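PDB 4PF1: peptidase S15/CocE/NonD from Thaumarchaeota archaeon SCGC AB-539-E09, which probably acts as a serine aminopeptidase of the S15 family, removing residues from the N-termini of peptides through an alpha/beta-hydrolase catalytic domain. Local coordinates for residues 487-501 / 547-561. Sequence-based numbering, arbitrary orientation.
Sequences QPVARLFASTSGSDA and LVPDKVLEYRIPLPQ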
ATOM      1  N   GLN A 487      33.581  15.271  10.435  1.00 16.98           N
ATOM      2  CA  GLN A 487      32.588  16.208  10.926  1.00 16.21           C
ATOM      3  C   GLN A 487      32.680  17.552  10.190  1.00 18.98           C
ATOM      4  O   GLN A 487      33.684  18.254  10.324  1.00 18.47           O
ATOM      5  CB  GLN A 487      32.735  16.400  12.453  1.00 17.48           C
ATOM      6  CG  GLN A 487      31.933  17.573  13.023  1.00 26.91           C
ATOM      7  CD  GLN A 487      31.722  17.453  14.504  1.00 38.78           C
ATOM      8  OE1 GLN A 487      32.640  17.653  15.307  1.00 33.73           O
ATOM      9  NE2 GLN A 487      30.494  17.158  14.901  1.00 28.15           N
ATOM     10  N   PRO A 488      31.621  17.946   9.439  1.00 14.80           N
ATOM     11  CA  PRO A 488      31.618  19.285   8.835  1.00 14.66           C
ATOM     12  C   PRO A 488      31.400  20.347   9.913  1.00 18.69           C
ATOM     13  O   PRO A 488      30.717  20.082  10.902  1.00 18.15           O
ATOM     14  CB  PRO A 488      30.439  19.239   7.853  1.00 16.01           C
ATOM     15  CG  PRO A 488      29.895  17.826   7.910  1.00 19.94           C
ATOM     16  CD  PRO A 488      30.344  17.249   9.196  1.00 15.66           C
ATOM     17  N   VAL A 489      32.014  21.521   9.755  1.00 15.70           N
ATOM     18  CA  VAL A 489      31.862  22.609  10.722  1.00 15.88           C
ATOM     19  C   VAL A 489      31.395  23.863   9.984  1.00 20.69           C
ATOM     20  O   VAL A 489      32.029  24.288   9.016  1.00 20.02           O
ATOM     21  CB  VAL A 489      33.153  22.863  11.557  1.00 20.10           C
ATOM     22  CG1 VAL A 489      32.998  24.088  12.460  1.00 19.94           C
ATOM     23  CG2 VAL A 489      33.524  21.632  12.389  1.00 19.92           C
ATOM     24  N   ALA A 490      30.259  24.423  10.417  1.00 17.93           N
ATOM     25  CA  ALA A 490      29.724  25.630   9.816  1.00 17.79           C
ATOM     26  C   ALA A 490      30.349  26.855  10.461  1.00 21.98           C
ATOM     27  O   ALA A 490      30.221  27.056  11.676  1.00 21.75           O
ATOM     28  CB  ALA A 490      28.208  25.669   9.959  1.00 18.17           C
ATOM     29  N   ARG A 491      31.088  27.639   9.662  1.00 18.11           N
ATOM     30  CA  ARG A 491      31.669  28.894  10.116  1.00 18.28           C
ATOM     31  C   ARG A 491      30.734  29.975   9.630  1.00 21.15           C
ATOM     32  O   ARG A 491      30.814  30.393   8.475  1.00 20.27           O
ATOM     33  CB  ARG A 491      33.106  29.068   9.596  1.00 19.36           C
ATOM     34  CG  ARG A 491      33.857  30.210  10.275  1.00 28.53           C
ATOM     35  CD  ARG A 491      35.288  30.316   9.791  1.00 35.73           C
ATOM     36  NE  ARG A 491      35.374  30.876   8.440  1.00 43.61           N
ATOM     37  CZ  ARG A 491      35.763  30.191   7.369  1.00 54.35           C
ATOM     38  NH1 ARG A 491      36.122  28.917   7.480  1.00 41.20           N
ATOM     39  NH2 ARG A 491      35.799  30.774   6.178  1.00 35.86           N
ATOM     40  N   LEU A 492      29.742  30.307  10.458  1.00 17.59           N
ATOM     41  CA  LEU A 492      28.681  31.225  10.084  1.00 16.96           C
ATOM     42  C   LEU A 492      28.906  32.628  10.628  1.00 19.94           C
ATOM     43  O   LEU A 492      29.037  32.816  11.835  1.00 19.22           O
ATOM     44  CB  LEU A 492      27.326  30.672  10.574  1.00 16.76           C
ATOM     45  CG  LEU A 492      26.091  31.536  10.294  1.00 21.77           C
ATOM     46  CD1 LEU A 492      25.618  31.370   8.850  1.00 22.13           C
ATOM     47  CD2 LEU A 492      24.972  31.208  11.263  1.00 23.25           C
ATOM     48  N   PHE A 493      28.928  33.613   9.720  1.00 15.83           N
ATOM     49  CA  PHE A 493      29.004  35.027  10.061  1.00 15.61           C
ATOM     50  C   PHE A 493      27.628  35.606   9.805  1.00 18.80           C
ATOM     51  O   PHE A 493      27.203  35.705   8.650  1.00 18.04           O
ATOM     52  CB  PHE A 493      30.092  35.745   9.242  1.00 17.56           C
ATOM     53  CG  PHE A 493      31.508  35.362   9.603  1.00 18.95           C
ATOM     54  CD1 PHE A 493      32.198  36.045  10.597  1.00 22.27           C
ATOM     55  CD2 PHE A 493      32.160  34.332   8.936  1.00 20.50           C
ATOM     56  CE1 PHE A 493      33.518  35.707  10.913  1.00 23.32           C
ATOM     57  CE2 PHE A 493      33.465  33.973   9.276  1.00 23.55           C
ATOM     58  CZ  PHE A 493      34.140  34.669  10.255  1.00 22.22           C
ATOM     59  N   ALA A 494      26.876  35.870  10.877  1.00 15.33           N
ATOM     60  CA  ALA A 494      25.501  36.321  10.733  1.00 14.75           C
ATOM     61  C   ALA A 494      25.136  37.466  11.674  1.00 18.96           C
ATOM     62  O   ALA A 494      25.666  37.567  12.783  1.00 18.57           O
ATOM     63  CB  ALA A 494      24.552  35.154  10.953  1.00 14.69           C
ATOM     64  N   SER A 495      24.202  38.315  11.226  1.00 15.80           N
ATOM     65  CA  SER A 495      23.668  39.417  12.014  1.00 16.04           C
ATOM     66  C   SER A 495      22.153  39.290  12.125  1.00 19.00           C
ATOM     67  O   SER A 495      21.506  38.785  11.206  1.00 18.20           O
ATOM     68  CB  SER A 495      24.050  40.762  11.400  1.00 20.24           C
ATOM     69  OG  SER A 495      23.367  41.005  10.181  1.00 28.79           O
ATOM     70  N   THR A 496      21.595  39.735  13.249  1.00 15.72           N
ATOM     71  CA  THR A 496      20.151  39.745  13.483  1.00 15.40           C
ATOM     72  C   THR A 496      19.737  41.108  14.011  1.00 19.63           C
ATOM     73  O   THR A 496      20.505  41.741  14.738  1.00 19.91           O
ATOM     74  CB  THR A 496      19.717  38.602  14.440  1.00 22.74           C
ATOM     75  OG1 THR A 496      18.313  38.727  14.706  1.00 18.92           O
ATOM     76  CG2 THR A 496      20.488  38.598  15.765  1.00 23.01           C
ATOM     77  N   SER A 497      18.516  41.555  13.674  1.00 15.80           N
ATOM     78  CA  SER A 497      17.996  42.819  14.197  1.00 16.05           C
ATOM     79  C   SER A 497      17.481  42.635  15.647  1.00 19.58           C
ATOM     80  O   SER A 497      17.162  43.617  16.313  1.00 20.22           O
ATOM     81  CB  SER A 497      16.901  43.376  13.290  1.00 19.33           C
ATOM     82  OG  SER A 497      15.822  42.470  13.140  1.00 25.44           O
ATOM     83  N   GLY A 498      17.443  41.383  16.117  1.00 15.21           N
ATOM     84  CA  GLY A 498      17.021  41.033  17.471  1.00 15.31           C
ATOM     85  C   GLY A 498      18.174  40.856  18.447  1.00 19.46           C
ATOM     86  O   GLY A 498      19.330  41.114  18.096  1.00 20.11           O
ATOM     87  N   SER A 499      17.868  40.422  19.691  1.00 15.27           N
ATOM     88  CA  SER A 499      18.880  40.228  20.745  1.00 14.95           C
ATOM     89  C   SER A 499      19.127  38.739  21.059  1.00 18.59           C
ATOM     90  O   SER A 499      19.937  38.415  21.932  1.00 17.53           O
ATOM     91  CB  SER A 499      18.512  40.991  22.016  1.00 17.16           C
ATOM     92  OG  SER A 499      17.117  41.006  22.264  1.00 24.21           O
ATOM     93  N   ASP A 500      18.453  37.843  20.319  1.00 15.89           N
ATOM     94  CA  ASP A 500      18.636  36.390  20.404  1.00 15.35           C
ATOM     95  C   ASP A 500      18.225  35.764  19.071  1.00 19.28           C
ATOM     96  O   ASP A 500      17.483  36.391  18.311  1.00 18.24           O
ATOM     97  CB  ASP A 500      17.847  35.775  21.585  1.00 16.92           C
ATOM     98  CG  ASP A 500      18.401  34.441  22.095  1.00 25.37           C
ATOM     99  OD1 ASP A 500      19.198  33.803  21.365  1.00 25.85           O
ATOM    100  OD2 ASP A 500      18.019  34.028  23.207  1.00 28.14           O
ATOM    101  N   ALA A 501      18.765  34.566  18.750  1.00 16.16           N
ATOM    102  CA  ALA A 501      18.473  33.877  17.486  1.00 15.84           C
ATOM    103  C   ALA A 501      18.913  32.438  17.507  1.00 18.96           C
ATOM    104  O   ALA A 501      19.906  32.109  18.143  1.00 18.71           O
ATOM    105  CB  ALA A 501      19.162  34.588  16.322  1.00 16.68           C
ATOM    106  N   LEU A 547      22.610  38.869  22.024  1.00 20.57           N
ATOM    107  CA  LEU A 547      23.292  39.235  20.785  1.00 20.08           C
ATOM    108  C   LEU A 547      23.174  40.736  20.574  1.00 24.01           C
ATOM    109  O   LEU A 547      22.114  41.311  20.843  1.00 23.61           O
ATOM    110  CB  LEU A 547      22.706  38.482  19.567  1.00 19.46           C
ATOM    111  CG  LEU A 547      22.692  36.944  19.624  1.00 23.57           C
ATOM    112  CD1 LEU A 547      21.921  36.369  18.458  1.00 22.74           C
ATOM    113  CD2 LEU A 547      24.104  36.371  19.660  1.00 26.15           C
ATOM    114  N   VAL A 548      24.258  41.382  20.117  1.00 21.00           N
ATOM    115  CA  VAL A 548      24.233  42.817  19.821  1.00 21.69           C
ATOM    116  C   VAL A 548      23.407  43.005  18.537  1.00 25.12           C
ATOM    117  O   VAL A 548      23.729  42.383  17.520  1.00 24.39           O
ATOM    118  CB  VAL A 548      25.659  43.432  19.706  1.00 26.37           C
ATOM    119  CG1 VAL A 548      25.600  44.899  19.282  1.00 26.47           C
ATOM    120  CG2 VAL A 548      26.431  43.283  21.016  1.00 26.77           C
ATOM    121  N   PRO A 549      22.291  43.778  18.582  1.00 21.44           N
ATOM    122  CA  PRO A 549      21.459  43.927  17.376  1.00 20.73           C
ATOM    123  C   PRO A 549      22.222  44.534  16.202  1.00 24.62           C
ATOM    124  O   PRO A 549      23.035  45.439  16.392  1.00 24.67           O
ATOM    125  CB  PRO A 549      20.318  44.844  17.839  1.00 22.58           C
ATOM    126  CG  PRO A 549      20.305  44.726  19.325  1.00 27.17           C
ATOM    127  CD  PRO A 549      21.735  44.547  19.714  1.00 23.07           C
ATOM    128  N   ASP A 550      21.998  43.968  14.993  1.00 20.77           N
ATOM    129  CA  ASP A 550      22.560  44.386  13.696  1.00 20.90           C
ATOM    130  C   ASP A 550      24.092  44.166  13.562  1.00 24.48           C
ATOM    131  O   ASP A 550      24.657  44.522  12.528  1.00 24.77           O
ATOM    132  CB  ASP A 550      22.200  45.857  13.381  1.00 23.61           C
ATOM    133  CG  ASP A 550      20.720  46.172  13.526  1.00 36.16           C
ATOM    134  OD1 ASP A 550      19.890  45.380  13.025  1.00 37.12           O
ATOM    135  OD2 ASP A 550      20.394  47.207  14.142  1.00 43.67           O
ATOM    136  N   LYS A 551      24.744  43.543  14.561  1.00 20.31           N
ATOM    137  CA  LYS A 551      26.191  43.291  14.506  1.00 20.15           C
ATOM    138  C   LYS A 551      26.493  41.922  13.866  1.00 22.79           C
ATOM    139  O   LYS A 551      25.854  40.928  14.217  1.00 22.01           O
ATOM    140  CB  LYS A 551      26.816  43.383  15.911  1.00 23.05           C
ATOM    141  CG  LYS A 551      28.341  43.319  15.899  1.00 36.55           C
ATOM    142  CD  LYS A 551      28.949  43.489  17.280  1.00 44.72           C
ATOM    143  CE  LYS A 551      30.423  43.145  17.291  1.00 54.11           C
ATOM    144  NZ  LYS A 551      31.224  44.060  16.427  1.00 63.81           N
ATOM    145  N   VAL A 552      27.466  41.877  12.929  1.00 18.93           N
ATOM    146  CA  VAL A 552      27.869  40.629  12.262  1.00 18.24           C
ATOM    147  C   VAL A 552      28.698  39.810  13.251  1.00 22.19           C
ATOM    148  O   VAL A 552      29.807  40.218  13.613  1.00 22.17           O
ATOM    149  CB  VAL A 552      28.629  40.862  10.923  1.00 22.02           C
ATOM    150  CG1 VAL A 552      28.791  39.552  10.150  1.00 21.20           C
ATOM    151  CG2 VAL A 552      27.931  41.911  10.063  1.00 21.80           C
ATOM    152  N   LEU A 553      28.135  38.687  13.727  1.00 18.39           N
ATOM    153  CA  LEU A 553      28.797  37.833  14.718  1.00 18.28           C
ATOM    154  C   LEU A 553      29.169  36.467  14.141  1.00 21.29           C
ATOM    155  O   LEU A 553      28.450  35.925  13.296  1.00 19.69           O
ATOM    156  CB  LEU A 553      27.912  37.656  15.967  1.00 18.15           C
ATOM    157  CG  LEU A 553      27.512  38.942  16.700  1.00 23.30           C
ATOM    158  CD1 LEU A 553      26.330  38.699  17.611  1.00 23.52           C
ATOM    159  CD2 LEU A 553      28.679  39.528  17.480  1.00 26.12           C
ATOM    160  N   GLU A 554      30.291  35.906  14.624  1.00 18.06           N
ATOM    161  CA  GLU A 554      30.806  34.612  14.187  1.00 17.28           C
ATOM    162  C   GLU A 554      30.271  33.484  15.066  1.00 20.33           C
ATOM    163  O   GLU A 554      30.312  33.579  16.294  1.00 20.47           O
ATOM    164  CB  GLU A 554      32.348  34.618  14.202  1.00 19.00           C
ATOM    165  CG  GLU A 554      32.978  33.387  13.564  1.00 26.56           C
ATOM    166  CD  GLU A 554      34.496  33.343  13.556  1.00 38.03           C
ATOM    167  OE1 GLU A 554      35.136  34.374  13.868  1.00 31.21           O
ATOM    168  OE2 GLU A 554      35.046  32.271  13.219  1.00 29.21           O
ATOM    169  N   TYR A 555      29.805  32.403  14.422  1.00 15.51           N
ATOM    170  CA  TYR A 555      29.287  31.194  15.061  1.00 14.78           C
ATOM    171  C   TYR A 555      30.054  29.975  14.576  1.00 19.73           C
ATOM    172  O   TYR A 555      30.352  29.869  13.384  1.00 19.65           O
ATOM    173  CB  TYR A 555      27.786  31.005  14.746  1.00 14.49           C
ATOM    174  CG  TYR A 555      26.902  32.131  15.226  1.00 14.97           C
ATOM    175  CD1 TYR A 555      26.709  33.272  14.450  1.00 17.05           C
ATOM    176  CD2 TYR A 555      26.228  32.045  16.440  1.00 14.93           C
ATOM    177  CE1 TYR A 555      25.899  34.316  14.890  1.00 17.19           C
ATOM    178  CE2 TYR A 555      25.398  33.073  16.880  1.00 15.69           C
ATOM    179  CZ  TYR A 555      25.249  34.214  16.109  1.00 20.97           C
ATOM    180  OH  TYR A 555      24.437  35.229  16.535  1.00 20.75           O
ATOM    181  N   ARG A 556      30.373  29.058  15.488  1.00 17.60           N
ATOM    182  CA  ARG A 556      31.016  27.796  15.146  1.00 17.96           C
ATOM    183  C   ARG A 556      29.998  26.701  15.389  1.00 21.44           C
ATOM    184  O   ARG A 556      29.602  26.481  16.536  1.00 21.23           O
ATOM    185  CB  ARG A 556      32.304  27.576  15.961  1.00 19.88           C
ATOM    186  CG  ARG A 556      33.304  26.655  15.263  1.00 31.57           C
ATOM    187  CD  ARG A 556      34.438  26.240  16.182  1.00 41.73           C
ATOM    188  NE  ARG A 556      34.252  24.881  16.692  1.00 47.06           N
ATOM    189  CZ  ARG A 556      34.889  23.811  16.222  1.00 57.73           C
ATOM    190  NH1 ARG A 556      35.776  23.936  15.243  1.00 45.84           N
ATOM    191  NH2 ARG A 556      34.652  22.612  16.736  1.00 40.75           N
ATOM    192  N   ILE A 557      29.473  26.100  14.309  1.00 17.58           N
ATOM    193  CA  ILE A 557      28.429  25.085  14.428  1.00 16.48           C
ATOM    194  C   ILE A 557      28.927  23.738  13.868  1.00 19.68           C
ATOM    195  O   ILE A 557      28.834  23.496  12.658  1.00 18.80           O
ATOM    196  CB  ILE A 557      27.078  25.534  13.773  1.00 19.27           C
ATOM    197  CG1 ILE A 557      26.684  26.970  14.193  1.00 20.43           C
ATOM    198  CG2 ILE A 557      25.949  24.543  14.098  1.00 19.27           C
ATOM    199  CD1 ILE A 557      25.731  27.689  13.214  1.00 29.16           C
ATOM    200  N   PRO A 558      29.464  22.846  14.739  1.00 15.72           N
ATOM    201  CA  PRO A 558      29.856  21.509  14.261  1.00 14.93           C
ATOM    202  C   PRO A 558      28.605  20.731  13.868  1.00 17.22           C
ATOM    203  O   PRO A 558      27.583  20.835  14.547  1.00 15.52           O
ATOM    204  CB  PRO A 558      30.575  20.879  15.469  1.00 17.04           C
ATOM    205  CG  PRO A 558      30.722  21.994  16.491  1.00 22.04           C
ATOM    206  CD  PRO A 558      29.624  22.963  16.201  1.00 17.51           C
ATOM    207  N   LEU A 559      28.654  20.029  12.732  1.00 13.63           N
ATOM    208  CA  LEU A 559      27.485  19.327  12.214  1.00 12.99           C
ATOM    209  C   LEU A 559      27.647  17.800  12.304  1.00 15.34           C
ATOM    210  O   LEU A 559      28.776  17.318  12.394  1.00 14.82           O
ATOM    211  CB  LEU A 559      27.217  19.768  10.759  1.00 13.22           C
ATOM    212  CG  LEU A 559      26.836  21.249  10.573  1.00 17.80           C
ATOM    213  CD1 LEU A 559      27.070  21.698   9.148  1.00 17.81           C
ATOM    214  CD2 LEU A 559      25.392  21.515  10.992  1.00 19.16           C
ATOM    215  N   PRO A 560      26.531  17.016  12.279  1.00 11.53           N
ATOM    216  CA  PRO A 560      26.659  15.545  12.375  1.00 10.95           C
ATOM    217  C   PRO A 560      27.635  14.951  11.358  1.00 13.04           C
ATOM    218  O   PRO A 560      27.823  15.506  10.279  1.00 12.36           O
ATOM    219  CB  PRO A 560      25.235  15.053  12.121  1.00 12.21           C
ATOM    220  CG  PRO A 560      24.370  16.165  12.577  1.00 16.70           C
ATOM    221  CD  PRO A 560      25.108  17.426  12.229  1.00 12.69           C
ATOM    222  N   GLN A 561      28.251  13.820  11.712  1.00  8.73           N
ATOM    223  CA  GLN A 561      29.253  13.132  10.891  1.00  8.70           C
ATOM    224  C   GLN A 561      28.751  12.815   9.493  1.00 13.22           C
ATOM    225  O   GLN A 561      27.551  12.594   9.288  1.00 11.53           O
ATOM    226  CB  GLN A 561      29.723  11.826  11.565  1.00  9.44           C
ATOM    227  CG  GLN A 561      30.202  11.984  13.006  1.00 16.63           C
ATOM    228  CD  GLN A 561      31.311  12.997  13.187  1.00 28.23           C
ATOM    229  OE1 GLN A 561      32.312  13.006  12.462  1.00 17.94           O
ATOM    230  NE2 GLN A 561      31.173  13.841  14.198  1.00 22.93           N
TER
HETATM  231  O   HOH W   1      23.994  37.428  15.096  1.00 13.49           O
HETATM  232  O   HOH W   2      23.666  40.099  15.534  1.00 12.14           O
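Leu-492 and Tyr-555 pair within an antiparallel beta ladder in the C-terminal non-catalytic domain, whose family belongs to the galactose-binding-like beta-sandwich clan; Leu-547 with Ser-499 and Gln-487 with Leu-559 extend the contact beyond its two ends. It illustrates how a strand pair separated in sequence continues past its ladder, through a backbone bond and the Leu-547 side chain at one end and the Gln-487 amide at the other. Strand 489-496 lies between 553-558 and 606-625; three hydrogen-bonded pairs join it to the former, from Ala-490/Ile-557 to Ala-494/Leu-553.

Beyond the strand, the backbone N-H of Leu-547 donates to Ser-499 O (N to O 2.7 Å). Leu-547 CG stands anti to the carbonyl carbon (chi1 -56°), and Leu-547 CD1 reaches into the bend of 496-501, 3.8 Å from Thr-496 CG2 and 3.9 Å from Ala-501 CB. At the other end Gln-487 runs extended alongside the Pro-558 ring, and its NE2 bonds to Leu-559 O at 3.0 Å. The donor sits well above that carbonyl plane, 52° out of it, while the acceptor stays close to the plane of the Gln-487 amide.

Midway, Tyr-555 turns its ring edge to the carbonyls of Leu-492 and Ala-494, and the Leu-492 side chain runs obliquely across, its CD2 4.2 Å from Tyr-555 CD1; Trp-503 of strand 502-510 packs against Leu-492 and Ala-494. Ala-494 O, already accepting from Leu-553 N, takes a second bond from a water (2.9 Å), and the same water is hydrogen-bonded to Tyr-555 OH at 2.7 Å.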